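PDB 6IWR: N-acetylgalactosaminyltransferase 7 from Homo sapiens, which is a glycosyltransferase that joins a family 2 GT-A domain to a ricin-type beta-trefoil lectin domain. Local coordinates for residues N145-S150 with G234-Y239; T263-P268 with F332-E337; L566-V571 with K584-W589; V497-C502 with H573-S578; I185-N190 with E215-L220. All coordinates share one frame; numbering follows the deposited sequence.

Interaction 1 (N145-S150 with G234-Y239); sequences NLLTSS and GQVLIY
Ser149 and Ser150 pair in parallel with Val236 and Leu237, where strand 149-155 begins beside strand 236-240. The backbone bonds start one residue earlier. Val236 N donates to Thr148 O. Ser150 N then donates to Val236 O, and Ile238 N reaches Ser150 O at 2.9 Å.

Just ahead of the strands, Thr148 and Gln235 hold each other through two bonds. Thr148 N donates to Gln235 OE1 over 2.7 Å, in the plane of the amide carbonyl and on a lone pair. In return, Gln235 N donates to Thr148 OG1 over 3.0 Å. That hydroxyl sits between its own backbone N and carbonyl carbon (chi1 64°), within reach of Gln235 N.

The Leu147 side chain crosses that of Val236 at about a right angle, with Leu147 CB 3.5 Å from Val236 CG1. Ser149 OG lies beside the methyls Val236 CG2 and Ile238 CD1, and its polar partner is the Tyr251 hydroxyl of helix 251-260. On the other face of the sheet, Ser150 OG takes a weak bond from Gly234 N and also bonds Glu181. Side chains thus supply partners for backbone amides at the start of this buried parallel pairing, before regular strand bonding takes over.

Interaction 2 (T263-P268 with F332-E337); sequences TICTVP and FAIERE
Thr266 and Ala333 form an antiparallel, hydrogen-bonded pair, buried in the sheet of the GT-A domain, where strand 264-274 runs beside strand 332-335. The axes of the two short strands approach to 4.6 Å, at 160° between their directions. Thr266 N donates to Ala333 O over 2.8 Å, in the plane of that carbonyl. Ala333 N returns a bond of 2.8 Å to Thr266 O.

On one face, Cys265 CB lies beside Ile334 CG2. Cys265 SG is anti to its backbone N (chi1 164°) and comes near Phe332 CD2, at 3.9 Å. This is a sulfur-aromatic contact. Cys265 SG is 5.2 Å from the centroid of the Phe332 ring and approaches obliquely, 66° off the ring normal. Met327 touches both residues, and the Phe332 ring also stacks with Tyr239.

The two strands belong to the large mixed sheet of the GT-A fold. Strand 332-335 is bonded on its other edge to strand 236-240, and strand 264-274 to strand 369-373. On the opposite face, Thr266 CB and Ala333 CB are 4.3 Å apart. Helix 251-260 covers them, with Pro257 on Thr266 and Ile258 on Ala333.

Past the pairing, Glu335 is the N-cap of helix 336-342. Its OE1 accepts from Phe338 N, and its OE2 makes a salt bridge with Arg262.

Interaction 3 (L566-V571 with K584-W589); sequences LDRSEV and KTTQKW
Arg568 CG sits between its backbone N and carbonyl carbon (chi1 82°), and the chain then runs extended to NE beside Trp589. The two side chains lie alongside each other, pointing opposite ways. Trp589 CG lies anti to its own carbonyl carbon. The extended chain carries the guanidinium over the Trp589 ring, a cation-pi contact. Arg568 CZ is 4.7 Å from the centroid of the Trp589 six-membered ring, almost on the normal. The guanidinium does not lie flat, since its plane is 79° from that of the ring. Arg568 NH1 is the atom turned to the ring, 3.6 Å above the plane of the Trp589 indole and over its centre. Leu566 CD2 covers the opposite face, offset toward the rim.

Bonds and packing fix these groups. Arg568 NH1 donates to Lys588 O over 2.8 Å, from above the carbonyl plane. Arg568 NE makes a 2.9 Å salt bridge with Glu570 OE2. Thr586 CA packs over one face of the guanidinium. At the edge of the indole, Trp589 NE1 donates to Leu566 O over 3.2 Å at 171°, in the ring plane but from above the carbonyl plane. Asp567 OD2 bonds the hydroxyl of Ser578.

The residues Gln587, Lys588 and Trp589 fit the QxW signature of ricin-type beta-trefoil lectin repeats. The tryptophan, held between Leu566 and Arg568, is characteristic of the packed interior of such a repeat.

Interaction 4 (V497-C502 with H573-S578); sequences VELGPC and HQVFIS
Val575 packs against Val497 and Leu499 in the tight apolar part of this contact. Its CB points toward the segment 497-502. Val575 CG1 meets Val497 CG1 at 3.9 Å, and the two side chains cross at a slant. Val575 CG2 lies over the Glu498 backbone, 3.6 Å from Glu498 C. Val575 CG2 also touches Leu499 CB at 4.1 Å, where the side chains cross at about a right angle.

This apolar cluster joins two hairpins of the beta-trefoil. One pairs strands 484-487 and 498-501, and the other pairs strands 565-568 and 575-578. Ile486 of the first hairpin touches both Val497 and Val575. The disulfide of Cys502 with Cys485 ties the first hairpin further.

The other side is more polar and partly exposed, held across the segments by one weak bond. Leu499 N reaches His573 O at 3.3 Å, nearly straight (169°). His573 CG is anti to its carbonyl carbon (chi1 -69°), which keeps the start of the ring beside Leu499 O. Pro501 CD is only marginally in touch, 4.5 Å from His573 NE2. The polar ends of the imidazole are used elsewhere. ND1 bonds Glu570 O, while NE2 bonds Glu279 of the second subunit, whose Ile281 packs on His573.

Interaction 5 (I185-N190 with E215-L220); sequences IDDFSN and ERREGL
Asp187 carries the polar part of this contact with residues 217 to 219. With CG anti to the backbone N (chi1 -161°), its carboxylate is carried to the amides of Glu218 and Gly219. By hydrogen bonding, Asp187 OD1 takes Glu218 N at 2.9 Å, on its syn side and close to the carboxylate plane. Asn214 ND2 is a second donor to OD1. Asp187 OD2 takes a weak bond from Gly219 N at 2.8 Å.

By charge, Asp187 OD2 makes a weak salt bridge of 3.4 Å with Arg217 NE, meeting the guanidinium at its edge.

By ring contact, Phe188 lays one face against Arg216. Arg216 CA is 4.0 Å from the centroid of the Phe188 ring and 12° off the normal, a CH-pi contact. Within 185-190, Asp186 OD1 accepts from Ser189 N, an Asx motif, and also from Ser189 OG.

The contact lies where strand 179-186, between strands 149-155 and 209-213 in the sheet, ends beside the loop leading into helix 219-230.

How the interactions relate
The five contacts fall into two separate groups. Interactions 1 and 2 touch, with centres 9 Å apart, and share the GT-A sheet: Leu237 N reaches Ile334 O at 2.9 Å, and Tyr239 N reaches Phe332 O at 2.9 Å. Interaction 5 belongs to the same sheet, but its centre is about 24 Å from each. It is nearer the manganese ion: the side chain of Leu220 is about 7 Å from it, and that of Phe332 in interaction 2 about 12 Å. Interactions 3 and 4 lie in the lectin domain, with centres 8 Å apart. There Ser569 N probably bonds Gln574 O, at 3.0 Å. Centres of interactions 1 and 3 are about 64 Å apart.

Interaction 1 (N145-S150 with G234-Y239)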
# COMPACT_ATOMS: atom_id res chain seq x y z
N ASN A 145 40.74 -17.81 23.51
CA ASN A 145 40.40 -18.13 24.86
C ASN A 145 38.90 -17.87 25.06
O ASN A 145 38.42 -17.74 26.17
CB ASN A 145 41.24 -17.19 25.69
CG ASN A 145 41.20 -17.50 27.13
OD1 ASN A 145 41.05 -18.63 27.52
ND2 ASN A 145 41.35 -16.50 27.94
N LEU A 146 38.18 -17.79 23.95
CA LEU A 146 36.79 -17.40 23.89
C LEU A 146 35.81 -18.38 24.50
O LEU A 146 36.09 -19.55 24.62
CB LEU A 146 36.40 -17.20 22.44
CG LEU A 146 37.26 -16.28 21.59
CD1 LEU A 146 37.26 -16.75 20.15
CD2 LEU A 146 36.74 -14.87 21.70
N LEU A 147 34.67 -17.86 24.91
CA LEU A 147 33.57 -18.67 25.39
C LEU A 147 32.97 -19.50 24.28
O LEU A 147 32.96 -19.09 23.14
CB LEU A 147 32.47 -17.77 25.94
CG LEU A 147 32.36 -17.27 27.38
CD1 LEU A 147 33.46 -17.76 28.28
CD2 LEU A 147 32.27 -15.77 27.44
N THR A 148 32.44 -20.66 24.60
CA THR A 148 31.66 -21.44 23.65
C THR A 148 30.25 -20.85 23.49
O THR A 148 29.81 -20.01 24.28
CB THR A 148 31.57 -22.88 24.10
OG1 THR A 148 30.84 -22.94 25.33
CG2 THR A 148 32.97 -23.47 24.31
N SER A 149 29.50 -21.31 22.48
CA SER A 149 28.17 -20.76 22.28
C SER A 149 27.16 -21.82 21.84
O SER A 149 27.48 -22.73 21.05
CB SER A 149 28.17 -19.62 21.24
OG SER A 149 28.92 -18.51 21.71
N SER A 150 25.93 -21.67 22.32
CA SER A 150 24.77 -22.30 21.70
C SER A 150 24.12 -21.27 20.79
O SER A 150 23.72 -20.20 21.27
CB SER A 150 23.80 -22.78 22.78
OG SER A 150 24.41 -23.74 23.66
N GLY A 234 26.17 -24.30 25.72
CA GLY A 234 27.11 -23.24 25.43
C GLY A 234 27.27 -22.25 26.57
O GLY A 234 26.41 -22.01 27.41
N GLN A 235 28.42 -21.62 26.60
CA GLN A 235 28.59 -20.58 27.59
C GLN A 235 27.83 -19.31 27.22
O GLN A 235 27.27 -18.65 28.10
CB GLN A 235 30.07 -20.30 27.80
CG GLN A 235 30.83 -21.52 28.30
CD GLN A 235 32.33 -21.33 28.28
OE1 GLN A 235 32.89 -20.93 27.25
NE2 GLN A 235 32.99 -21.60 29.41
N VAL A 236 27.77 -18.94 25.93
CA VAL A 236 26.95 -17.80 25.56
C VAL A 236 25.86 -18.26 24.61
O VAL A 236 26.05 -19.20 23.83
CB VAL A 236 27.75 -16.61 24.95
CG1 VAL A 236 29.22 -16.69 25.33
CG2 VAL A 236 27.52 -16.44 23.47
N LEU A 237 24.69 -17.62 24.72
CA LEU A 237 23.61 -17.78 23.76
C LEU A 237 23.79 -16.81 22.61
O LEU A 237 24.05 -15.62 22.83
CB LEU A 237 22.26 -17.55 24.43
CG LEU A 237 21.91 -18.51 25.57
CD1 LEU A 237 20.75 -17.95 26.38
CD2 LEU A 237 21.55 -19.89 24.97
N ILE A 238 23.68 -17.30 21.38
CA ILE A 238 23.67 -16.43 20.20
C ILE A 238 22.34 -16.67 19.52
O ILE A 238 22.10 -17.76 18.99
CB ILE A 238 24.83 -16.70 19.23
CG1 ILE A 238 26.18 -16.68 19.96
CG2 ILE A 238 24.80 -15.65 18.08
CD1 ILE A 238 27.37 -16.73 19.02
N TYR A 239 21.47 -15.66 19.53
CA TYR A 239 20.20 -15.76 18.82
C TYR A 239 20.36 -15.32 17.37
O TYR A 239 21.07 -14.36 17.07
CB TYR A 239 19.14 -14.91 19.53
CG TYR A 239 18.72 -15.50 20.84
CD1 TYR A 239 17.68 -16.41 20.91
CD2 TYR A 239 19.38 -15.15 22.02
CE1 TYR A 239 17.29 -16.99 22.12
CE2 TYR A 239 19.02 -15.71 23.24
CZ TYR A 239 17.97 -16.64 23.29
OH TYR A 239 17.59 -17.22 24.49

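Interaction 2 (T263-P268 with F332-E337)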
# COMPACT_ATOMS: atom_id res chain seq x y z
N THR A 263 28.91 -9.25 31.60
CA THR A 263 27.75 -8.37 31.55
C THR A 263 27.69 -7.55 30.27
O THR A 263 26.87 -6.64 30.17
CB THR A 263 27.73 -7.40 32.75
OG1 THR A 263 28.87 -6.53 32.68
CG2 THR A 263 27.71 -8.14 34.08
N ILE A 264 28.55 -7.83 29.31
CA ILE A 264 28.43 -7.21 28.00
C ILE A 264 27.55 -8.10 27.15
O ILE A 264 27.67 -9.33 27.17
CB ILE A 264 29.81 -7.00 27.37
CG1 ILE A 264 30.67 -6.14 28.30
CG2 ILE A 264 29.69 -6.36 25.98
CD1 ILE A 264 32.03 -5.81 27.74
N CYS A 265 26.62 -7.48 26.43
CA CYS A 265 25.80 -8.17 25.45
C CYS A 265 26.14 -7.60 24.08
O CYS A 265 26.25 -6.38 23.91
CB CYS A 265 24.32 -8.01 25.77
SG CYS A 265 23.21 -8.39 24.45
N THR A 266 26.31 -8.48 23.12
CA THR A 266 26.95 -8.14 21.87
C THR A 266 25.96 -8.29 20.72
O THR A 266 25.05 -9.13 20.77
CB THR A 266 28.16 -9.03 21.69
OG1 THR A 266 29.28 -8.34 22.23
CG2 THR A 266 28.42 -9.21 20.31
N VAL A 267 26.14 -7.46 19.69
CA VAL A 267 25.23 -7.43 18.55
C VAL A 267 26.03 -7.27 17.25
O VAL A 267 26.79 -6.32 17.11
CB VAL A 267 24.20 -6.29 18.65
CG1 VAL A 267 23.08 -6.53 17.67
CG2 VAL A 267 23.65 -6.17 20.08
N PRO A 268 25.90 -8.20 16.31
CA PRO A 268 26.53 -7.99 15.00
C PRO A 268 25.85 -6.87 14.22
O PRO A 268 24.69 -6.53 14.47
CB PRO A 268 26.31 -9.34 14.30
CG PRO A 268 24.97 -9.79 14.88
CD PRO A 268 25.02 -9.37 16.34
N PHE A 332 21.55 -11.34 18.59
CA PHE A 332 22.44 -10.82 19.63
C PHE A 332 23.15 -12.00 20.30
O PHE A 332 22.86 -13.17 20.03
CB PHE A 332 21.68 -9.94 20.64
CG PHE A 332 20.63 -10.68 21.44
CD1 PHE A 332 19.38 -10.94 20.89
CD2 PHE A 332 20.88 -11.06 22.74
CE1 PHE A 332 18.41 -11.60 21.60
CE2 PHE A 332 19.90 -11.73 23.47
CZ PHE A 332 18.65 -11.99 22.88
N ALA A 333 24.08 -11.67 21.19
CA ALA A 333 24.79 -12.64 22.01
C ALA A 333 24.85 -12.12 23.45
O ALA A 333 25.16 -10.95 23.67
CB ALA A 333 26.20 -12.88 21.45
N ILE A 334 24.51 -12.98 24.42
CA ILE A 334 24.73 -12.73 25.84
C ILE A 334 25.31 -13.98 26.45
O ILE A 334 25.02 -15.10 26.02
CB ILE A 334 23.48 -12.38 26.67
CG1 ILE A 334 22.19 -12.82 26.03
CG2 ILE A 334 23.43 -10.92 27.14
CD1 ILE A 334 21.07 -12.12 26.84
N GLU A 335 26.09 -13.77 27.52
CA GLU A 335 26.48 -14.89 28.35
C GLU A 335 25.22 -15.52 28.95
O GLU A 335 24.30 -14.82 29.37
CB GLU A 335 27.44 -14.44 29.43
CG GLU A 335 28.26 -15.54 30.05
CD GLU A 335 28.10 -15.57 31.56
OE1 GLU A 335 26.93 -15.58 32.01
OE2 GLU A 335 29.14 -15.55 32.28
N ARG A 336 25.14 -16.83 28.93
CA ARG A 336 23.90 -17.50 29.25
C ARG A 336 23.38 -17.29 30.66
O ARG A 336 22.21 -17.13 30.88
CB ARG A 336 24.02 -18.98 28.93
CG ARG A 336 22.71 -19.70 28.94
CD ARG A 336 22.93 -21.18 29.02
NE ARG A 336 21.68 -21.90 29.09
CZ ARG A 336 21.23 -22.44 30.20
NH1 ARG A 336 21.92 -22.32 31.30
NH2 ARG A 336 20.09 -23.09 30.19
N GLU A 337 24.28 -17.33 31.63
CA GLU A 337 23.91 -17.09 33.00
C GLU A 337 23.41 -15.68 33.19
O GLU A 337 22.46 -15.45 33.92
CB GLU A 337 25.10 -17.35 33.90
CG GLU A 337 24.90 -18.46 34.90
CD GLU A 337 25.87 -18.39 36.04
OE1 GLU A 337 27.09 -18.25 35.79
OE2 GLU A 337 25.43 -18.49 37.20

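Interaction 3 (L566-V571 with K584-W589)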
# COMPACT_ATOMS: atom_id res chain seq x y z
N LEU A 566 -12.76 24.53 11.39
CA LEU A 566 -12.94 23.21 10.80
C LEU A 566 -14.42 23.03 10.45
O LEU A 566 -15.30 23.38 11.24
CB LEU A 566 -12.43 22.13 11.77
CG LEU A 566 -12.12 20.77 11.11
CD1 LEU A 566 -11.23 20.97 9.89
CD2 LEU A 566 -11.48 19.78 12.06
N ASP A 567 -14.70 22.55 9.24
CA ASP A 567 -16.09 22.40 8.78
C ASP A 567 -16.22 21.05 8.10
O ASP A 567 -15.22 20.41 7.76
CB ASP A 567 -16.51 23.53 7.80
CG ASP A 567 -18.04 23.82 7.79
OD1 ASP A 567 -18.87 23.02 8.31
OD2 ASP A 567 -18.41 24.90 7.25
N ARG A 568 -17.45 20.61 7.89
CA ARG A 568 -17.74 19.34 7.26
C ARG A 568 -19.00 19.40 6.41
O ARG A 568 -19.83 20.26 6.62
CB ARG A 568 -17.88 18.24 8.33
CG ARG A 568 -19.24 18.19 8.98
CD ARG A 568 -19.20 17.40 10.26
NE ARG A 568 -20.39 17.63 11.04
CZ ARG A 568 -20.41 18.29 12.18
NH1 ARG A 568 -19.30 18.78 12.67
NH2 ARG A 568 -21.54 18.45 12.82
N SER A 569 -19.14 18.50 5.45
CA SER A 569 -20.39 18.38 4.71
C SER A 569 -21.37 17.30 5.16
O SER A 569 -22.57 17.52 5.15
CB SER A 569 -20.15 18.24 3.22
OG SER A 569 -21.38 18.13 2.55
N GLU A 570 -20.88 16.16 5.57
CA GLU A 570 -21.74 15.03 5.94
C GLU A 570 -22.35 14.29 4.77
O GLU A 570 -22.14 13.10 4.60
CB GLU A 570 -22.88 15.46 6.86
CG GLU A 570 -22.50 16.44 7.95
CD GLU A 570 -23.18 16.14 9.27
OE1 GLU A 570 -23.84 15.10 9.36
OE2 GLU A 570 -23.06 16.94 10.21
N VAL A 571 -23.13 14.99 3.96
CA VAL A 571 -23.74 14.37 2.81
C VAL A 571 -22.69 13.92 1.82
O VAL A 571 -22.80 12.88 1.20
CB VAL A 571 -24.75 15.31 2.15
CG1 VAL A 571 -24.11 16.67 1.93
CG2 VAL A 571 -25.25 14.73 0.85
N LYS A 584 -23.64 27.51 11.98
CA LYS A 584 -23.38 26.25 11.31
C LYS A 584 -23.01 25.15 12.29
O LYS A 584 -21.97 25.24 12.95
CB LYS A 584 -22.26 26.41 10.29
CG LYS A 584 -22.49 27.44 9.24
CD LYS A 584 -21.60 27.13 8.06
CE LYS A 584 -22.11 27.78 6.80
NZ LYS A 584 -23.59 28.02 6.94
N THR A 585 -23.85 24.11 12.43
CA THR A 585 -23.41 23.02 13.29
C THR A 585 -22.34 22.19 12.64
O THR A 585 -21.65 21.43 13.33
CB THR A 585 -24.55 22.08 13.67
OG1 THR A 585 -25.27 21.74 12.48
CG2 THR A 585 -25.45 22.72 14.70
N THR A 586 -22.24 22.26 11.32
CA THR A 586 -21.15 21.61 10.62
C THR A 586 -19.79 22.08 11.09
O THR A 586 -18.77 21.50 10.68
CB THR A 586 -21.30 21.86 9.13
OG1 THR A 586 -21.81 23.18 8.92
CG2 THR A 586 -22.25 20.84 8.56
N GLN A 587 -19.73 23.14 11.88
CA GLN A 587 -18.47 23.61 12.45
C GLN A 587 -18.35 23.28 13.92
O GLN A 587 -17.51 23.86 14.59
CB GLN A 587 -18.32 25.11 12.22
CG GLN A 587 -17.99 25.46 10.80
CD GLN A 587 -18.00 26.95 10.57
OE1 GLN A 587 -17.91 27.41 9.43
NE2 GLN A 587 -18.13 27.72 11.64
N LYS A 588 -19.16 22.36 14.43
CA LYS A 588 -19.14 22.00 15.84
C LYS A 588 -18.66 20.56 15.97
O LYS A 588 -19.18 19.67 15.29
CB LYS A 588 -20.52 22.18 16.48
CG LYS A 588 -20.67 23.55 17.15
CD LYS A 588 -22.06 24.16 17.11
CE LYS A 588 -21.95 25.61 16.60
NZ LYS A 588 -22.94 26.55 17.20
N TRP A 589 -17.65 20.36 16.81
CA TRP A 589 -16.93 19.09 16.91
C TRP A 589 -16.70 18.76 18.37
O TRP A 589 -16.53 19.66 19.19
CB TRP A 589 -15.56 19.14 16.24
CG TRP A 589 -15.60 19.53 14.84
CD1 TRP A 589 -15.54 20.79 14.34
CD2 TRP A 589 -15.68 18.64 13.72
NE1 TRP A 589 -15.60 20.75 12.96
CE2 TRP A 589 -15.68 19.45 12.56
CE3 TRP A 589 -15.76 17.25 13.59
CZ2 TRP A 589 -15.77 18.90 11.30
CZ3 TRP A 589 -15.82 16.72 12.33
CH2 TRP A 589 -15.83 17.54 11.20

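Interaction 4 (V497-C502 with H573-S578)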
# COMPACT_ATOMS: atom_id res chain seq x y z
N VAL A 497 -7.78 14.19 4.35
CA VAL A 497 -8.59 13.56 5.38
C VAL A 497 -10.05 13.72 5.00
O VAL A 497 -10.43 14.71 4.38
CB VAL A 497 -8.24 14.21 6.74
CG1 VAL A 497 -9.39 15.02 7.31
CG2 VAL A 497 -7.70 13.19 7.71
N GLU A 498 -10.87 12.73 5.34
CA GLU A 498 -12.29 12.72 4.97
C GLU A 498 -13.16 12.53 6.20
O GLU A 498 -12.69 12.39 7.34
CB GLU A 498 -12.58 11.63 3.95
CG GLU A 498 -11.46 11.44 2.95
CD GLU A 498 -11.73 10.33 1.96
OE1 GLU A 498 -12.88 9.83 1.94
OE2 GLU A 498 -10.80 9.95 1.21
N LEU A 499 -14.47 12.51 5.96
CA LEU A 499 -15.46 12.22 6.98
C LEU A 499 -15.98 10.80 6.77
O LEU A 499 -16.21 10.38 5.64
CB LEU A 499 -16.62 13.21 6.91
CG LEU A 499 -17.54 13.34 8.13
CD1 LEU A 499 -16.83 14.15 9.19
CD2 LEU A 499 -18.91 13.95 7.78
N GLY A 500 -16.13 10.06 7.86
CA GLY A 500 -16.75 8.76 7.76
C GLY A 500 -17.58 8.45 8.98
O GLY A 500 -17.54 9.16 9.99
N PRO A 501 -18.37 7.38 8.92
CA PRO A 501 -19.17 7.00 10.08
C PRO A 501 -18.27 6.58 11.24
O PRO A 501 -17.29 5.86 11.05
CB PRO A 501 -20.03 5.83 9.57
CG PRO A 501 -19.54 5.51 8.22
CD PRO A 501 -18.73 6.63 7.70
N CYS A 502 -18.59 7.09 12.42
CA CYS A 502 -17.82 6.77 13.62
C CYS A 502 -17.96 5.30 13.96
O CYS A 502 -19.05 4.72 13.84
CB CYS A 502 -18.30 7.60 14.81
SG CYS A 502 -18.07 9.40 14.66
N HIS A 573 -19.36 13.62 2.80
CA HIS A 573 -18.24 13.01 3.53
C HIS A 573 -16.92 13.76 3.36
O HIS A 573 -15.88 13.20 3.07
CB HIS A 573 -18.06 11.54 3.17
CG HIS A 573 -19.15 10.65 3.67
ND1 HIS A 573 -20.40 11.12 4.02
CD2 HIS A 573 -19.19 9.31 3.84
CE1 HIS A 573 -21.15 10.11 4.40
NE2 HIS A 573 -20.44 9.00 4.31
N GLN A 574 -17.00 15.06 3.53
CA GLN A 574 -15.99 16.05 3.21
C GLN A 574 -15.60 16.85 4.44
O GLN A 574 -16.46 17.28 5.21
CB GLN A 574 -16.50 17.01 2.15
CG GLN A 574 -15.49 17.39 1.10
CD GLN A 574 -16.11 17.55 -0.26
OE1 GLN A 574 -17.01 18.36 -0.44
NE2 GLN A 574 -15.67 16.73 -1.23
N VAL A 575 -14.30 17.03 4.61
CA VAL A 575 -13.75 17.82 5.71
C VAL A 575 -12.99 18.99 5.12
O VAL A 575 -12.06 18.79 4.33
CB VAL A 575 -12.84 16.98 6.61
CG1 VAL A 575 -12.09 17.89 7.57
CG2 VAL A 575 -13.63 15.92 7.36
N PHE A 576 -13.35 20.20 5.51
CA PHE A 576 -12.64 21.36 4.99
C PHE A 576 -12.63 22.43 6.08
O PHE A 576 -13.18 22.23 7.17
CB PHE A 576 -13.28 21.86 3.69
CG PHE A 576 -14.75 22.07 3.81
CD1 PHE A 576 -15.25 23.28 4.30
CD2 PHE A 576 -15.65 21.07 3.46
CE1 PHE A 576 -16.62 23.50 4.44
CE2 PHE A 576 -17.04 21.29 3.60
CZ PHE A 576 -17.51 22.51 4.09
N ILE A 577 -12.00 23.56 5.79
CA ILE A 577 -12.06 24.75 6.65
C ILE A 577 -12.75 25.87 5.88
O ILE A 577 -12.45 26.12 4.71
CB ILE A 577 -10.68 25.21 7.15
CG1 ILE A 577 -9.75 25.52 5.99
CG2 ILE A 577 -10.04 24.18 8.05
CD1 ILE A 577 -8.45 26.16 6.43
N SER A 578 -13.68 26.55 6.54
CA SER A 578 -14.40 27.67 5.95
C SER A 578 -14.50 28.78 6.99
O SER A 578 -14.09 28.61 8.13
CB SER A 578 -15.77 27.22 5.47
OG SER A 578 -16.38 26.47 6.50

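Interaction 5 (I185-N190 with E215-L220)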
# COMPACT_ATOMS: atom_id res chain seq x y z
N ILE A 185 14.33 -24.02 17.57
CA ILE A 185 13.10 -24.00 18.36
C ILE A 185 11.93 -23.85 17.39
O ILE A 185 11.72 -22.77 16.82
CB ILE A 185 13.08 -22.88 19.41
CG1 ILE A 185 14.24 -23.02 20.37
CG2 ILE A 185 11.76 -22.93 20.17
CD1 ILE A 185 14.07 -24.13 21.35
N ASP A 186 11.17 -24.92 17.23
CA ASP A 186 9.98 -24.93 16.40
C ASP A 186 8.83 -24.33 17.19
O ASP A 186 8.35 -24.95 18.14
CB ASP A 186 9.65 -26.35 15.99
CG ASP A 186 8.51 -26.42 15.02
OD1 ASP A 186 7.74 -25.43 14.93
OD2 ASP A 186 8.41 -27.46 14.34
N ASP A 187 8.37 -23.15 16.81
CA ASP A 187 7.24 -22.54 17.51
C ASP A 187 5.92 -22.92 16.83
O ASP A 187 5.17 -22.08 16.34
CB ASP A 187 7.39 -21.03 17.59
CG ASP A 187 6.50 -20.43 18.65
OD1 ASP A 187 6.25 -21.14 19.66
OD2 ASP A 187 6.05 -19.28 18.47
N PHE A 188 5.65 -24.23 16.81
CA PHE A 188 4.32 -24.75 16.49
C PHE A 188 4.00 -24.61 15.00
O PHE A 188 2.88 -24.27 14.63
CB PHE A 188 3.25 -24.05 17.34
CG PHE A 188 2.04 -24.88 17.56
CD1 PHE A 188 2.16 -26.17 18.06
CD2 PHE A 188 0.78 -24.39 17.28
CE1 PHE A 188 1.04 -26.96 18.27
CE2 PHE A 188 -0.35 -25.17 17.49
CZ PHE A 188 -0.22 -26.45 17.98
N SER A 189 4.98 -24.90 14.14
CA SER A 189 4.78 -24.85 12.69
C SER A 189 3.76 -25.90 12.24
O SER A 189 3.57 -26.94 12.89
CB SER A 189 6.11 -25.08 11.96
OG SER A 189 7.13 -24.19 12.39
N ASN A 190 3.11 -25.65 11.11
CA ASN A 190 2.26 -26.67 10.51
C ASN A 190 2.79 -27.25 9.21
O ASN A 190 2.32 -28.31 8.80
CB ASN A 190 0.85 -26.12 10.25
CG ASN A 190 0.85 -24.65 9.98
OD1 ASN A 190 0.97 -23.85 10.90
ND2 ASN A 190 0.75 -24.27 8.71
N GLU A 215 4.58 -27.01 22.25
CA GLU A 215 3.27 -27.64 22.22
C GLU A 215 2.19 -26.67 21.76
O GLU A 215 1.17 -27.08 21.20
CB GLU A 215 2.94 -28.22 23.59
CG GLU A 215 3.88 -29.33 24.04
CD GLU A 215 3.97 -29.44 25.55
OE1 GLU A 215 3.48 -28.52 26.25
OE2 GLU A 215 4.53 -30.45 26.05
N ARG A 216 2.39 -25.37 21.98
CA ARG A 216 1.49 -24.33 21.51
C ARG A 216 2.33 -23.22 20.90
O ARG A 216 3.52 -23.09 21.19
CB ARG A 216 0.59 -23.77 22.64
CG ARG A 216 1.23 -23.65 24.03
CD ARG A 216 1.39 -22.19 24.51
NE ARG A 216 0.19 -21.62 25.13
CZ ARG A 216 -0.06 -20.31 25.29
NH1 ARG A 216 0.80 -19.38 24.87
NH2 ARG A 216 -1.19 -19.93 25.87
N ARG A 217 1.71 -22.42 20.05
CA ARG A 217 2.44 -21.28 19.50
C ARG A 217 2.69 -20.28 20.61
O ARG A 217 1.80 -19.51 20.98
CB ARG A 217 1.66 -20.63 18.37
CG ARG A 217 2.33 -19.38 17.88
CD ARG A 217 2.81 -19.56 16.47
NE ARG A 217 3.79 -18.55 16.09
CZ ARG A 217 3.63 -17.69 15.08
NH1 ARG A 217 2.53 -17.73 14.34
NH2 ARG A 217 4.59 -16.82 14.81
N GLU A 218 3.92 -20.27 21.15
CA GLU A 218 4.30 -19.37 22.23
C GLU A 218 4.62 -17.96 21.75
O GLU A 218 4.78 -17.06 22.57
CB GLU A 218 5.52 -19.94 22.96
CG GLU A 218 5.31 -21.29 23.63
CD GLU A 218 4.36 -21.22 24.81
OE1 GLU A 218 4.13 -20.12 25.34
OE2 GLU A 218 3.85 -22.28 25.22
N GLY A 219 4.75 -17.75 20.44
CA GLY A 219 5.16 -16.47 19.93
C GLY A 219 6.67 -16.27 20.03
O GLY A 219 7.39 -17.00 20.70
N LEU A 220 7.13 -15.22 19.35
CA LEU A 220 8.55 -15.03 19.12
C LEU A 220 9.32 -14.79 20.42
O LEU A 220 10.40 -15.36 20.62
CB LEU A 220 8.75 -13.86 18.17
CG LEU A 220 10.21 -13.63 17.85
CD1 LEU A 220 10.71 -14.77 16.97
CD2 LEU A 220 10.36 -12.29 17.18